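Local atomic coordinates of alginate lyase A1-II' (Sphingomonas sp. A1, PDB entry 2CWS), a protein that probably depolymerises the polysaccharide alginate by a lyase reaction, as a member of polysaccharide lyase family 7 whose alginate lyase domain makes up this chain. Residues F10-S13 with H14-L17; S29-L32 with G33-Y36; V128-D131 with G132-D135; A191-K194 with N195-Y198. All coordinates share one frame; numbering follows the deposited sequence. Where two conformers were deposited one is given.

Interaction 1: F10-S13 with H14-L17. With SO4 (sulfate ion), chain C.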
ATOM      1  N   PHE A  10     -15.085   7.011   2.783  1.00  9.00           N
ATOM      2  CA  PHE A  10     -13.689   7.330   2.838  1.00  8.84           C
ATOM      3  C   PHE A  10     -13.430   8.537   1.942  1.00  8.84           C
ATOM      4  O   PHE A  10     -14.131   8.664   0.926  1.00 10.07           O
ATOM      5  CB  PHE A  10     -12.781   6.197   2.326  1.00  8.75           C
ATOM      6  CG  PHE A  10     -12.794   5.003   3.258  1.00  7.21           C
ATOM      7  CD1 PHE A  10     -13.815   4.106   3.221  1.00  6.91           C
ATOM      8  CD2 PHE A  10     -11.754   4.866   4.177  1.00  8.17           C
ATOM      9  CE1 PHE A  10     -13.844   3.019   4.088  1.00  7.23           C
ATOM     10  CE2 PHE A  10     -11.762   3.738   5.016  1.00  8.64           C
ATOM     11  CZ  PHE A  10     -12.825   2.841   4.976  1.00  7.78           C
ATOM     12  N   ASP A  11     -12.501   9.363   2.281  1.00  9.24           N
ATOM     13  CA  ASP A  11     -12.031  10.423   1.406  1.00  8.11           C
ATOM     14  C   ASP A  11     -11.076   9.818   0.394  1.00  7.03           C
ATOM     15  O   ASP A  11      -9.880   9.561   0.713  1.00  8.43           O
ATOM     16  CB  ASP A  11     -11.253  11.467   2.224  1.00 10.86           C
ATOM     17  CG  ASP A  11     -10.882  12.628   1.322  1.00 11.02           C
ATOM     18  OD1 ASP A  11     -10.396  13.636   1.855  1.00 16.92           O
ATOM     19  OD2 ASP A  11     -11.114  12.580   0.104  1.00  9.82           O
ATOM     20  N   LEU A  12     -11.622   9.519  -0.780  1.00  5.98           N
ATOM     21  CA  LEU A  12     -10.807   8.958  -1.871  1.00  6.44           C
ATOM     22  C   LEU A  12     -10.438   9.998  -2.915  1.00  6.01           C
ATOM     23  O   LEU A  12     -10.052   9.651  -4.042  1.00  5.88           O
ATOM     24  CB  LEU A  12     -11.484   7.722  -2.478  1.00  7.12           C
ATOM     25  CG  LEU A  12     -11.821   6.630  -1.453  1.00  7.08           C
ATOM     26  CD1 LEU A  12     -12.428   5.434  -2.112  1.00 12.03           C
ATOM     27  CD2 LEU A  12     -10.579   6.188  -0.689  1.00 10.33           C
ATOM     28  N   SER A  13     -10.551  11.285  -2.540  1.00  5.67           N
ATOM     29  CA  SER A  13     -10.275  12.360  -3.484  1.00  6.29           C
ATOM     30  C   SER A  13      -8.830  12.444  -3.903  1.00  5.82           C
ATOM     31  O   SER A  13      -8.562  13.031  -4.951  1.00  7.85           O
ATOM     32  CB  SER A  13     -10.748  13.708  -2.933  1.00  7.84           C
ATOM     33  OG  SER A  13      -9.997  14.102  -1.801  1.00  8.47           O
ATOM     34  N   HIS A  14      -7.929  11.829  -3.122  1.00  5.15           N
ATOM     35  CA  HIS A  14      -6.506  11.808  -3.448  1.00  5.15           C
ATOM     36  C   HIS A  14      -5.992  10.374  -3.502  1.00  4.24           C
ATOM     37  O   HIS A  14      -4.821  10.093  -3.141  1.00  4.85           O
ATOM     38  CB  HIS A  14      -5.690  12.688  -2.490  1.00  6.36           C
ATOM     39  CG  HIS A  14      -5.995  14.116  -2.735  1.00  7.48           C
ATOM     40  ND1 HIS A  14      -5.263  14.862  -3.642  1.00  9.10           N
ATOM     41  CD2 HIS A  14      -6.952  14.935  -2.215  1.00  9.93           C
ATOM     42  CE1 HIS A  14      -5.762  16.077  -3.670  1.00 10.97           C
ATOM     43  NE2 HIS A  14      -6.771  16.154  -2.816  1.00 13.24           N
ATOM     44  N   TRP A  15      -6.801   9.460  -4.016  1.00  4.74           N
ATOM     45  CA  TRP A  15      -6.382   8.095  -4.315  1.00  4.25           C
ATOM     46  C   TRP A  15      -6.925   7.702  -5.692  1.00  4.43           C
ATOM     47  O   TRP A  15      -8.063   8.102  -6.002  1.00  4.69           O
ATOM     48  CB  TRP A  15      -6.941   7.105  -3.302  1.00  4.67           C
ATOM     49  CG  TRP A  15      -6.492   7.251  -1.875  1.00  4.53           C
ATOM     50  CD1 TRP A  15      -7.148   7.867  -0.853  1.00  6.19           C
ATOM     51  CD2 TRP A  15      -5.260   6.758  -1.305  1.00  4.17           C
ATOM     52  NE1 TRP A  15      -6.429   7.786   0.312  1.00  6.31           N
ATOM     53  CE2 TRP A  15      -5.265   7.099   0.062  1.00  4.77           C
ATOM     54  CE3 TRP A  15      -4.162   6.030  -1.836  1.00  4.32           C
ATOM     55  CZ2 TRP A  15      -4.216   6.751   0.922  1.00  5.41           C
ATOM     56  CZ3 TRP A  15      -3.128   5.691  -0.981  1.00  5.03           C
ATOM     57  CH2 TRP A  15      -3.175   6.061   0.363  1.00  5.50           C
ATOM     58  N   LYS A  16      -6.209   6.874  -6.416  1.00  3.77           N
ATOM     59  CA  LYS A  16      -6.789   6.136  -7.547  1.00  4.31           C
ATOM     60  C   LYS A  16      -6.695   4.659  -7.200  1.00  3.84           C
ATOM     61  O   LYS A  16      -5.905   4.259  -6.317  1.00  4.75           O
ATOM     62  CB  LYS A  16      -6.124   6.459  -8.886  1.00  4.40           C
ATOM     63  CG  LYS A  16      -4.687   6.007  -8.999  1.00  4.89           C
ATOM     64  CD  LYS A  16      -4.127   6.299 -10.399  1.00  5.35           C
ATOM     65  CE  LYS A  16      -2.661   5.915 -10.509  1.00  6.40           C
ATOM     66  NZ  LYS A  16      -2.197   6.037 -11.906  1.00  6.71           N
ATOM     67  N   LEU A  17      -7.487   3.818  -7.858  1.00  4.06           N
ATOM     68  CA  LEU A  17      -7.536   2.411  -7.576  1.00  4.07           C
ATOM     69  C   LEU A  17      -7.013   1.601  -8.750  1.00  4.19           C
ATOM     70  O   LEU A  17      -7.426   1.830  -9.894  1.00  5.33           O
ATOM     71  CB  LEU A  17      -9.012   2.001  -7.307  1.00  4.35           C
ATOM     72  CG  LEU A  17      -9.294   0.491  -7.101  1.00  4.57           C
ATOM     73  CD1 LEU A  17      -8.619  -0.074  -5.862  1.00  5.73           C
ATOM     74  CD2 LEU A  17     -10.800   0.312  -7.042  1.00  5.57           C
TER
HETATM   75  S   SO4 C 402       1.487   5.094 -11.739  0.58  8.30           S
HETATM   76  O1  SO4 C 402       0.753   4.629 -10.425  0.58  9.44           O
HETATM   77  O2  SO4 C 402       0.585   5.900 -12.482  0.58 12.08           O
HETATM   78  O3  SO4 C 402       2.671   5.750 -11.453  0.58  6.67           O
HETATM   79  O4  SO4 C 402       1.760   3.777 -12.339  0.58 11.13           O
HETATM   80  O   HOH W   1      -7.954   8.809   2.657  1.00  8.66           O
HETATM   81  O   HOH W   2      -7.916  11.135  -0.333  1.00  9.44           O

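Interaction 2: S29-L32 with G33-Y36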
ATOM      1  N   SER A  29      -9.886   8.946  -9.077  1.00  5.58           N
ATOM      2  CA  SER A  29     -10.395   9.475  -7.818  1.00  5.61           C
ATOM      3  C   SER A  29     -11.836   9.919  -7.941  1.00  5.05           C
ATOM      4  O   SER A  29     -12.667   9.669  -7.074  1.00  5.76           O
ATOM      5  CB  SER A  29      -9.598  10.699  -7.331  0.61  5.39           C
ATOM      6  OG  SER A  29      -8.208  10.414  -7.310  0.61  4.96           O
ATOM      7  N   ALA A  30     -12.142  10.606  -9.043  1.00  6.13           N
ATOM      8  CA  ALA A  30     -13.526  11.100  -9.187  1.00  6.49           C
ATOM      9  C   ALA A  30     -14.506   9.958  -9.261  1.00  5.82           C
ATOM     10  O   ALA A  30     -15.600  10.031  -8.660  1.00  6.58           O
ATOM     11  CB  ALA A  30     -13.656  11.968 -10.429  1.00  8.11           C
ATOM     12  N   ASN A  31     -14.191   8.900  -9.994  1.00  5.53           N
ATOM     13  CA  ASN A  31     -15.106   7.773 -10.092  1.00  5.66           C
ATOM     14  C   ASN A  31     -15.221   7.026  -8.787  1.00  5.39           C
ATOM     15  O   ASN A  31     -16.289   6.509  -8.448  1.00  6.25           O
ATOM     16  CB  ASN A  31     -14.757   6.876 -11.259  1.00  6.23           C
ATOM     17  CG  ASN A  31     -15.248   7.497 -12.563  1.00  7.14           C
ATOM     18  OD1 ASN A  31     -16.284   8.217 -12.575  1.00  9.05           O
ATOM     19  ND2 ASN A  31     -14.533   7.232 -13.638  1.00  8.18           N
ATOM     20  N   LEU A  32     -14.142   6.982  -7.977  1.00  5.37           N
ATOM     21  CA  LEU A  32     -14.279   6.399  -6.640  1.00  5.95           C
ATOM     22  C   LEU A  32     -15.286   7.207  -5.831  1.00  5.66           C
ATOM     23  O   LEU A  32     -16.133   6.656  -5.138  1.00  6.73           O
ATOM     24  CB  LEU A  32     -12.896   6.370  -5.969  1.00  5.30           C
ATOM     25  CG  LEU A  32     -11.879   5.403  -6.568  1.00  5.00           C
ATOM     26  CD1 LEU A  32     -10.532   5.564  -5.879  1.00  5.94           C
ATOM     27  CD2 LEU A  32     -12.356   3.966  -6.514  1.00  6.22           C
ATOM     28  N   GLY A  33     -15.180   8.537  -5.915  1.00  6.67           N
ATOM     29  CA  GLY A  33     -16.095   9.407  -5.194  1.00  7.85           C
ATOM     30  C   GLY A  33     -17.537   9.310  -5.651  1.00  8.32           C
ATOM     31  O   GLY A  33     -18.418   9.611  -4.779  1.00 12.55           O
ATOM     32  N   LEU A  34     -17.761   8.944  -6.897  1.00  8.15           N
ATOM     33  CA  LEU A  34     -19.089   8.786  -7.466  1.00  8.91           C
ATOM     34  C   LEU A  34     -19.647   7.386  -7.191  1.00 12.95           C
ATOM     35  O   LEU A  34     -20.738   7.080  -7.688  1.00 19.10           O
ATOM     36  CB  LEU A  34     -19.030   9.040  -8.997  1.00  8.60           C
ATOM     37  CG  LEU A  34     -18.943  10.541  -9.308  1.00  8.00           C
ATOM     38  CD1 LEU A  34     -18.366  10.775 -10.701  1.00  9.64           C
ATOM     39  CD2 LEU A  34     -20.302  11.200  -9.201  1.00  9.73           C
ATOM     40  N   GLY A  35     -18.945   6.542  -6.456  1.00 10.00           N
ATOM     41  CA  GLY A  35     -19.500   5.318  -5.963  1.00 12.32           C
ATOM     42  C   GLY A  35     -19.102   4.064  -6.729  1.00  9.36           C
ATOM     43  O   GLY A  35     -19.856   3.092  -6.646  1.00 11.49           O
ATOM     44  N   TYR A  36     -17.974   4.070  -7.409  1.00  8.34           N
ATOM     45  CA  TYR A  36     -17.504   2.846  -8.029  1.00  6.67           C
ATOM     46  C   TYR A  36     -17.516   1.697  -7.007  1.00  6.01           C
ATOM     47  O   TYR A  36     -17.021   1.840  -5.872  1.00  6.39           O
ATOM     48  CB  TYR A  36     -16.039   3.104  -8.533  1.00  7.01           C
ATOM     49  CG  TYR A  36     -15.455   1.781  -8.995  1.00  6.58           C
ATOM     50  CD1 TYR A  36     -14.622   1.025  -8.163  1.00  6.17           C
ATOM     51  CD2 TYR A  36     -15.743   1.307 -10.271  1.00  6.95           C
ATOM     52  CE1 TYR A  36     -14.096  -0.155  -8.539  1.00  6.29           C
ATOM     53  CE2 TYR A  36     -15.216   0.047 -10.668  1.00  7.58           C
ATOM     54  CZ  TYR A  36     -14.408  -0.653  -9.794  1.00  6.52           C
ATOM     55  OH  TYR A  36     -13.871  -1.865 -10.167  1.00  7.11           O
TER
HETATM   56  O   HOH W   3     -16.411   3.986  -4.282  1.00  7.92           O

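Interaction 3: V128-D131 with G132-D135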
ATOM      1  N   VAL A 128       4.006  -6.330   4.865  1.00  3.38           N
ATOM      2  CA  VAL A 128       3.761  -7.710   4.449  1.00  3.72           C
ATOM      3  C   VAL A 128       3.020  -8.470   5.525  1.00  4.57           C
ATOM      4  O   VAL A 128       3.562  -8.691   6.623  1.00  6.78           O
ATOM      5  CB  VAL A 128       5.096  -8.411   4.154  1.00  4.91           C
ATOM      6  CG1 VAL A 128       4.830  -9.841   3.679  1.00  8.12           C
ATOM      7  CG2 VAL A 128       5.927  -7.626   3.124  1.00  6.60           C
ATOM      8  N   PHE A 129       1.773  -8.847   5.223  1.00  4.07           N
ATOM      9  CA  PHE A 129       0.921  -9.563   6.163  1.00  4.69           C
ATOM     10  C   PHE A 129       1.037 -11.053   5.933  1.00  4.74           C
ATOM     11  O   PHE A 129       0.861 -11.548   4.822  1.00  6.07           O
ATOM     12  CB  PHE A 129      -0.547  -9.109   5.994  1.00  5.72           C
ATOM     13  CG  PHE A 129      -1.469  -9.878   6.932  1.00  4.74           C
ATOM     14  CD1 PHE A 129      -2.014 -11.110   6.622  1.00  6.14           C
ATOM     15  CD2 PHE A 129      -1.762  -9.321   8.163  1.00  6.93           C
ATOM     16  CE1 PHE A 129      -2.752 -11.799   7.531  1.00  5.89           C
ATOM     17  CE2 PHE A 129      -2.527 -10.015   9.081  1.00  6.81           C
ATOM     18  CZ  PHE A 129      -3.015 -11.296   8.761  1.00  5.99           C
ATOM     19  N   GLN A 130       1.227 -11.764   7.070  1.00  5.03           N
ATOM     20  CA  GLN A 130       1.022 -13.225   7.191  1.00  5.12           C
ATOM     21  C   GLN A 130       0.158 -13.465   8.415  1.00  4.22           C
ATOM     22  O   GLN A 130       0.067 -12.618   9.312  1.00  4.96           O
ATOM     23  CB  GLN A 130       2.311 -14.005   7.235  0.59  6.12           C
ATOM     24  CG  GLN A 130       3.089 -13.546   5.979  0.59  4.59           C
ATOM     25  CD  GLN A 130       4.150 -14.538   5.697  0.59  4.83           C
ATOM     26  OE1 GLN A 130       5.259 -14.414   6.273  0.59  6.38           O
ATOM     27  NE2 GLN A 130       3.894 -15.519   4.840  0.59  5.47           N
ATOM     28  N   ASP A 131      -0.487 -14.655   8.444  1.00  4.39           N
ATOM     29  CA  ASP A 131      -1.353 -14.978   9.587  1.00  4.43           C
ATOM     30  C   ASP A 131      -0.538 -15.301  10.831  1.00  4.49           C
ATOM     31  O   ASP A 131      -0.163 -16.440  11.085  1.00  5.50           O
ATOM     32  CB  ASP A 131      -2.237 -16.138   9.167  1.00  5.02           C
ATOM     33  CG  ASP A 131      -3.205 -16.605  10.242  1.00  4.74           C
ATOM     34  OD1 ASP A 131      -3.343 -15.917  11.257  1.00  5.00           O
ATOM     35  OD2 ASP A 131      -3.838 -17.651   9.993  1.00  6.77           O
ATOM     36  N   GLY A 132      -0.255 -14.272  11.602  1.00  5.13           N
ATOM     37  CA  GLY A 132       0.532 -14.376  12.822  1.00  6.70           C
ATOM     38  C   GLY A 132       1.701 -13.376  12.895  1.00  4.98           C
ATOM     39  O   GLY A 132       2.281 -13.253  13.988  1.00  5.75           O
ATOM     40  N   GLN A 133       2.015 -12.683  11.784  1.00  5.15           N
ATOM     41  CA  GLN A 133       3.108 -11.710  11.865  1.00  5.52           C
ATOM     42  C   GLN A 133       2.941 -10.736  10.684  1.00  5.00           C
ATOM     43  O   GLN A 133       2.620 -11.145   9.564  1.00  7.47           O
ATOM     44  CB  GLN A 133       4.420 -12.469  11.747  1.00 11.72           C
ATOM     45  CG  GLN A 133       5.524 -11.684  11.156  1.00 13.69           C
ATOM     46  CD  GLN A 133       6.820 -12.425  11.026  1.00  9.37           C
ATOM     47  OE1 GLN A 133       7.492 -12.664  12.030  1.00  9.33           O
ATOM     48  NE2 GLN A 133       7.165 -12.802   9.782  1.00  9.04           N
ATOM     49  N   LEU A 134       3.193  -9.460  10.978  1.00  4.49           N
ATOM     50  CA  LEU A 134       3.359  -8.501   9.880  1.00  4.13           C
ATOM     51  C   LEU A 134       4.807  -8.062   9.863  1.00  3.92           C
ATOM     52  O   LEU A 134       5.444  -7.877  10.921  1.00  6.18           O
ATOM     53  CB  LEU A 134       2.407  -7.319  10.058  1.00  7.20           C
ATOM     54  CG  LEU A 134       2.396  -6.422   8.775  1.00  7.26           C
ATOM     55  CD1 LEU A 134       0.986  -6.051   8.377  1.00  9.14           C
ATOM     56  CD2 LEU A 134       3.288  -5.220   9.065  1.00  7.60           C
ATOM     57  N   ASP A 135       5.377  -7.925   8.682  1.00  3.51           N
ATOM     58  CA  ASP A 135       6.754  -7.507   8.477  1.00  3.45           C
ATOM     59  C   ASP A 135       6.727  -6.188   7.705  1.00  3.72           C
ATOM     60  O   ASP A 135       6.331  -6.180   6.534  1.00  4.21           O
ATOM     61  CB  ASP A 135       7.483  -8.584   7.694  1.00  4.75           C
ATOM     62  CG  ASP A 135       8.943  -8.291   7.423  1.00  4.38           C
ATOM     63  OD1 ASP A 135       9.508  -7.292   7.894  1.00  5.08           O
ATOM     64  OD2 ASP A 135       9.508  -9.156   6.670  1.00  5.84           O
TER
HETATM   65  O   HOH W   4       5.936 -11.912   7.516  1.00 21.01           O

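Interaction 4: A191-K194 with N195-Y198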
ATOM      1  N   ALA A 191      22.135   7.792   0.132  1.00  7.27           N
ATOM      2  CA  ALA A 191      21.721   9.138  -0.196  1.00  8.81           C
ATOM      3  C   ALA A 191      21.011   9.216  -1.545  1.00  7.14           C
ATOM      4  O   ALA A 191      20.363  10.224  -1.839  1.00  7.77           O
ATOM      5  CB  ALA A 191      22.910  10.099  -0.206  1.00 10.95           C
ATOM      6  N   GLY A 192      21.143   8.155  -2.345  1.00  7.43           N
ATOM      7  CA  GLY A 192      20.362   8.160  -3.608  1.00  8.06           C
ATOM      8  C   GLY A 192      18.878   8.173  -3.399  1.00  6.66           C
ATOM      9  O   GLY A 192      18.151   8.514  -4.351  1.00  7.74           O
ATOM     10  N   TRP A 193      18.368   7.843  -2.228  1.00  6.29           N
ATOM     11  CA  TRP A 193      16.918   8.009  -2.006  1.00  5.65           C
ATOM     12  C   TRP A 193      16.499   9.475  -2.100  1.00  5.38           C
ATOM     13  O   TRP A 193      15.333   9.753  -2.329  1.00  6.67           O
ATOM     14  CB  TRP A 193      16.519   7.433  -0.665  1.00  5.17           C
ATOM     15  CG  TRP A 193      16.498   5.943  -0.527  1.00  5.07           C
ATOM     16  CD1 TRP A 193      17.403   5.214   0.212  1.00  5.48           C
ATOM     17  CD2 TRP A 193      15.574   5.008  -1.090  1.00  4.95           C
ATOM     18  NE1 TRP A 193      17.097   3.856   0.147  1.00  5.22           N
ATOM     19  CE2 TRP A 193      15.959   3.738  -0.657  1.00  5.14           C
ATOM     20  CE3 TRP A 193      14.445   5.136  -1.920  1.00  5.30           C
ATOM     21  CZ2 TRP A 193      15.281   2.563  -1.007  1.00  5.51           C
ATOM     22  CZ3 TRP A 193      13.773   3.961  -2.261  1.00  5.39           C
ATOM     23  CH2 TRP A 193      14.180   2.702  -1.827  1.00  6.11           C
ATOM     24  N   LYS A 194      17.420  10.423  -1.978  1.00  6.29           N
ATOM     25  CA  LYS A 194      17.055  11.819  -2.175  1.00  6.91           C
ATOM     26  C   LYS A 194      16.761  12.117  -3.636  1.00  7.32           C
ATOM     27  O   LYS A 194      16.197  13.185  -3.903  1.00  9.10           O
ATOM     28  CB  LYS A 194      18.183  12.754  -1.700  1.00  7.94           C
ATOM     29  CG  LYS A 194      18.457  12.706  -0.196  1.00  9.05           C
ATOM     30  CD  LYS A 194      19.552  13.695   0.156  1.00 12.01           C
ATOM     31  CE  LYS A 194      19.997  13.619   1.590  1.00 18.45           C
ATOM     32  NZ  LYS A 194      20.928  14.748   1.941  1.00 19.11           N
ATOM     33  N   ASN A 195      17.112  11.224  -4.562  1.00  7.01           N
ATOM     34  CA  ASN A 195      16.832  11.428  -6.002  1.00  8.72           C
ATOM     35  C   ASN A 195      15.575  10.719  -6.464  1.00  8.22           C
ATOM     36  O   ASN A 195      15.340  10.624  -7.678  1.00 12.65           O
ATOM     37  CB  ASN A 195      18.025  10.897  -6.816  1.00  9.59           C
ATOM     38  CG  ASN A 195      19.282  11.743  -6.544  1.00 11.42           C
ATOM     39  OD1 ASN A 195      19.168  12.962  -6.394  1.00 14.43           O
ATOM     40  ND2 ASN A 195      20.422  11.061  -6.472  1.00 16.01           N
ATOM     41  N   LEU A 196      14.749  10.287  -5.501  1.00  7.59           N
ATOM     42  CA  LEU A 196      13.446   9.707  -5.797  1.00  6.62           C
ATOM     43  C   LEU A 196      12.389  10.521  -5.072  1.00  6.55           C
ATOM     44  O   LEU A 196      12.645  11.173  -4.069  1.00  8.13           O
ATOM     45  CB  LEU A 196      13.406   8.244  -5.367  0.72  6.67           C
ATOM     46  CG  LEU A 196      14.392   7.362  -6.102  0.72  8.58           C
ATOM     47  CD1 LEU A 196      14.264   5.943  -5.525  0.72  8.55           C
ATOM     48  CD2 LEU A 196      14.140   7.324  -7.607  0.72  8.33           C
ATOM     49  N   LYS A 197      11.154  10.407  -5.589  1.00  5.60           N
ATOM     50  CA  LYS A 197       9.954  10.862  -4.894  1.00  5.57           C
ATOM     51  C   LYS A 197       9.166   9.638  -4.488  1.00  4.88           C
ATOM     52  O   LYS A 197       9.575   8.488  -4.736  1.00  5.33           O
ATOM     53  CB  LYS A 197       9.129  11.752  -5.819  0.70  6.24           C
ATOM     54  CG  LYS A 197      10.010  12.862  -6.425  0.70  8.64           C
ATOM     55  CD  LYS A 197      10.380  13.923  -5.415  0.70  9.57           C
ATOM     56  CE  LYS A 197       9.238  14.812  -4.999  0.70 13.08           C
ATOM     57  NZ  LYS A 197       8.747  15.865  -5.956  0.70 12.61           N
ATOM     58  N   TYR A 198       8.034   9.855  -3.801  1.00  4.50           N
ATOM     59  CA  TYR A 198       7.325   8.784  -3.101  1.00  4.40           C
ATOM     60  C   TYR A 198       5.835   9.006  -3.135  1.00  3.90           C
ATOM     61  O   TYR A 198       5.345  10.148  -3.235  1.00  4.09           O
ATOM     62  CB  TYR A 198       7.732   8.719  -1.564  1.00  4.99           C
ATOM     63  CG  TYR A 198       9.246   8.605  -1.444  1.00  4.63           C
ATOM     64  CD1 TYR A 198       9.834   7.331  -1.547  1.00  4.77           C
ATOM     65  CD2 TYR A 198      10.067   9.719  -1.343  1.00  4.68           C
ATOM     66  CE1 TYR A 198      11.220   7.199  -1.484  1.00  5.59           C
ATOM     67  CE2 TYR A 198      11.437   9.607  -1.324  1.00  5.57           C
ATOM     68  CZ  TYR A 198      12.019   8.364  -1.397  1.00  5.26           C
ATOM     69  OH  TYR A 198      13.371   8.182  -1.371  1.00  6.54           O
TER

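Interaction 1: F10-S13 with H14-L17
The backbone oxygen of Asp-11 accepts hydrogen bonds from two waters, each of which ties it to one of the residues that follow. One water lies 2.7 Å from Asp-11 O and accepts from the backbone N of His-14. The other, 2.8 Å from Asp-11 O, sits in the plane of the Trp-15 indole and takes its NE1 hydrogen. Asp-11 O itself approaches the edge of that ring, near its plane, 3.6 Å from Trp-15 CD1. Leu-12 reaches the same corner with one methyl, its CD2 lying 3.8 Å from Trp-15 CD1, and the two side chains cross at about a right angle.

This is the turn that feeds the chain into strand 15-18 of the beta-sandwich. A beta turn is closed by Trp-15 N donating to Leu-12 O (3.3 Å); the bond is fairly straight at the hydrogen, 157°, but the donor stands above the carbonyl plane. Overlapping it is an Asx turn, in which Asp-11 OD2 accepts from Ser-13 N on its anti side (3.0 Å). With chi1 at 67°, Ser-13 OG is swung between its own N and carbonyl carbon and reaches the syn side of Asp-11 OD2 at 2.7 Å. An alanine here would remove that hydroxyl, and the carboxylate, left with the backbone N as its one grip within the turn, would probably be freer to rotate.

Outside the two segments, His-14 ND1 is hydrogen-bonded to Met-73 O. The extended Lys-16 places NZ 2.8 Å from O2 of a sulfate ion, probably from the crystallisation liquor, which Arg-71 also binds; Lys-16 forms a salt bridge with Glu-26 as well.

Interaction 2: S29-L32 with G33-Y36
Main-chain hydrogen bonds between Ser-29 and Gly-33 and between Ala-30 and Leu-34 carry the helical pattern to its end. Gly-33 N donates to Ser-29 O at 3.0 Å. Leu-34 N is likewise 3.0 Å from Ala-30 O, though more bent, and makes a weak second bond to Asn-31 O. Past this point the pattern changes into a Schellman motif, which ends helix 29-33: Tyr-36 N reaches back to Asn-31 O (3.1 Å), while Gly-35 N bonds to Leu-32 O (3.1 Å) from above the plane of that carbonyl. Gly-35 makes the reversal with phi at 102°, where any CB would be jammed against the carbonyl oxygen of Leu-34.

Water supplies a further polar link. A single molecule donates to Leu-32 O at 2.8 Å and also to Tyr-36 O, bridging the last helical turn and the departing chain. The oxygen of Leu-32 thus accepts from both Gly-35 N and this water.

The side-chain contacts lie on two different parts of the helix end. Leu-34 folds back along the exposed flank, its CG 3.4 Å from Ala-30 O and its CD1 beside the amide oxygen of Asn-31. Elsewhere Tyr-36 lays its CB 3.4 Å from Asn-31 O; with CG anti to the backbone N (chi1 172°), the ring then leads off from the helix. Its CD1 meets Leu-32 CD2 obliquely at 4.1 Å. Both of these side chains pack on Leu-17, Ile-27 and Phe-41, so Leu-32 and Tyr-36 together touch strands 15-18, 26-27 and 41-43. Farther out, the phenol OH of Tyr-36 is hydrogen-bonded to Ser-38 OG.

Interaction 3: V128-D131 with G132-D135
Gln-130 and Gln-133 project from the same face of a beta hairpin, and in the conformer described for Gln-130 a water spans their amides: it donates to Gln-130 OE1 (2.9 Å) and accepts from Gln-133 NE2 (2.7 Å). Val-128 and Asp-135 share this face. The branched carbon of Val-128 leans over the opposing backbone, CB lying 3.5 Å from Asp-135 O.

Phe-129 and Leu-134 occupy the other face as a non-hydrogen-bonded pair. The methyl CD1 of Leu-134 comes to the edge of the Phe-129 ring, near its plane, and lies 4.2 Å from Phe-129 CB. With chi1 at -170°, which puts CG beside its own carbonyl carbon, Leu-134 CG rests 3.3 Å from Val-128 O.

Straight bonds align the strands: Val-128 N with Asp-135 O, and Asp-135 N with Val-128 O at 2.8 Å. The turn closes with Gln-133 N on Gln-130 O (3.1 Å); Asp-131 centres an inverse gamma turn, and Gly-132, with phi 129°, has no CB to strike Asp-131 O.

Both oxygens of the buried Asp-135 carboxylate have partners on strand 148-154, His-150 ND1 and Asn-151 N, which probably stabilise its charge, whereas Phe-129 and Leu-134 pack against Tyr-162 and Met-164 of the other sheet.

Interaction 4: A191-K194 with N195-Y198
Trp-193 and Tyr-198 meet where a 3-10 segment, residues 191-194, gives way to strand 197-202 of the beta-sandwich. The first shell centres on Trp-193 O, which accepts two hydrogen bonds from opposite faces of its carbonyl plane: Tyr-198 OH at 2.7 Å, and Leu-196 N at a longer 3.3 Å. The side chains of Trp-193 and Tyr-198 cross at about a right angle. Trp-193 CE3 lies in the plane of the tyrosine ring at its edge, 3.9 Å from Tyr-198 CE1, and the phenol oxygen in turn sits at the indole edge. Leu-196, in the conformer described, brings CD1 obliquely to 3.7 Å from Trp-193 CE3.

A phenylalanine in place of Tyr-198 would lack the hydroxyl, and Trp-193 O would probably be left with the longer Leu-196 bond as its one hold within this turn.

The 3-10 backbone positions this group. Lys-194 N bonds to Ala-191 O (3.0 Å) and Asn-195 N to Gly-192 O (2.9 Å). Farther out, Leu-124 packs against both side chains and Phe-186 meets the indole edge-to-face. At the far side of the indole from Tyr-198 OH, NE1 donates to Gln-140 O.

The four contacts follow one another along the chain, each a local turn or end of the lyase domain. Interactions 1 and 2 are neighbours, their centres about 8 Å apart, and they touch: Ser-29 OG probably hydrogen-bonds to Trp-15 O at 2.7 Å, setting helix 29-33 against strand 15-18. Interactions 1, 3 and 4 all reach the same antiparallel sheet, through strand 15-18, hairpin 120-130/133-139 and strand 197-202, yet their centres lie about 25 to 27 Å from each other. Interaction 3 is across the chain's centre from interactions 1 and 2. The contacts thus lie at separate turns and ends of one domain, a beta-sandwich consistent with the family's concanavalin-like fold.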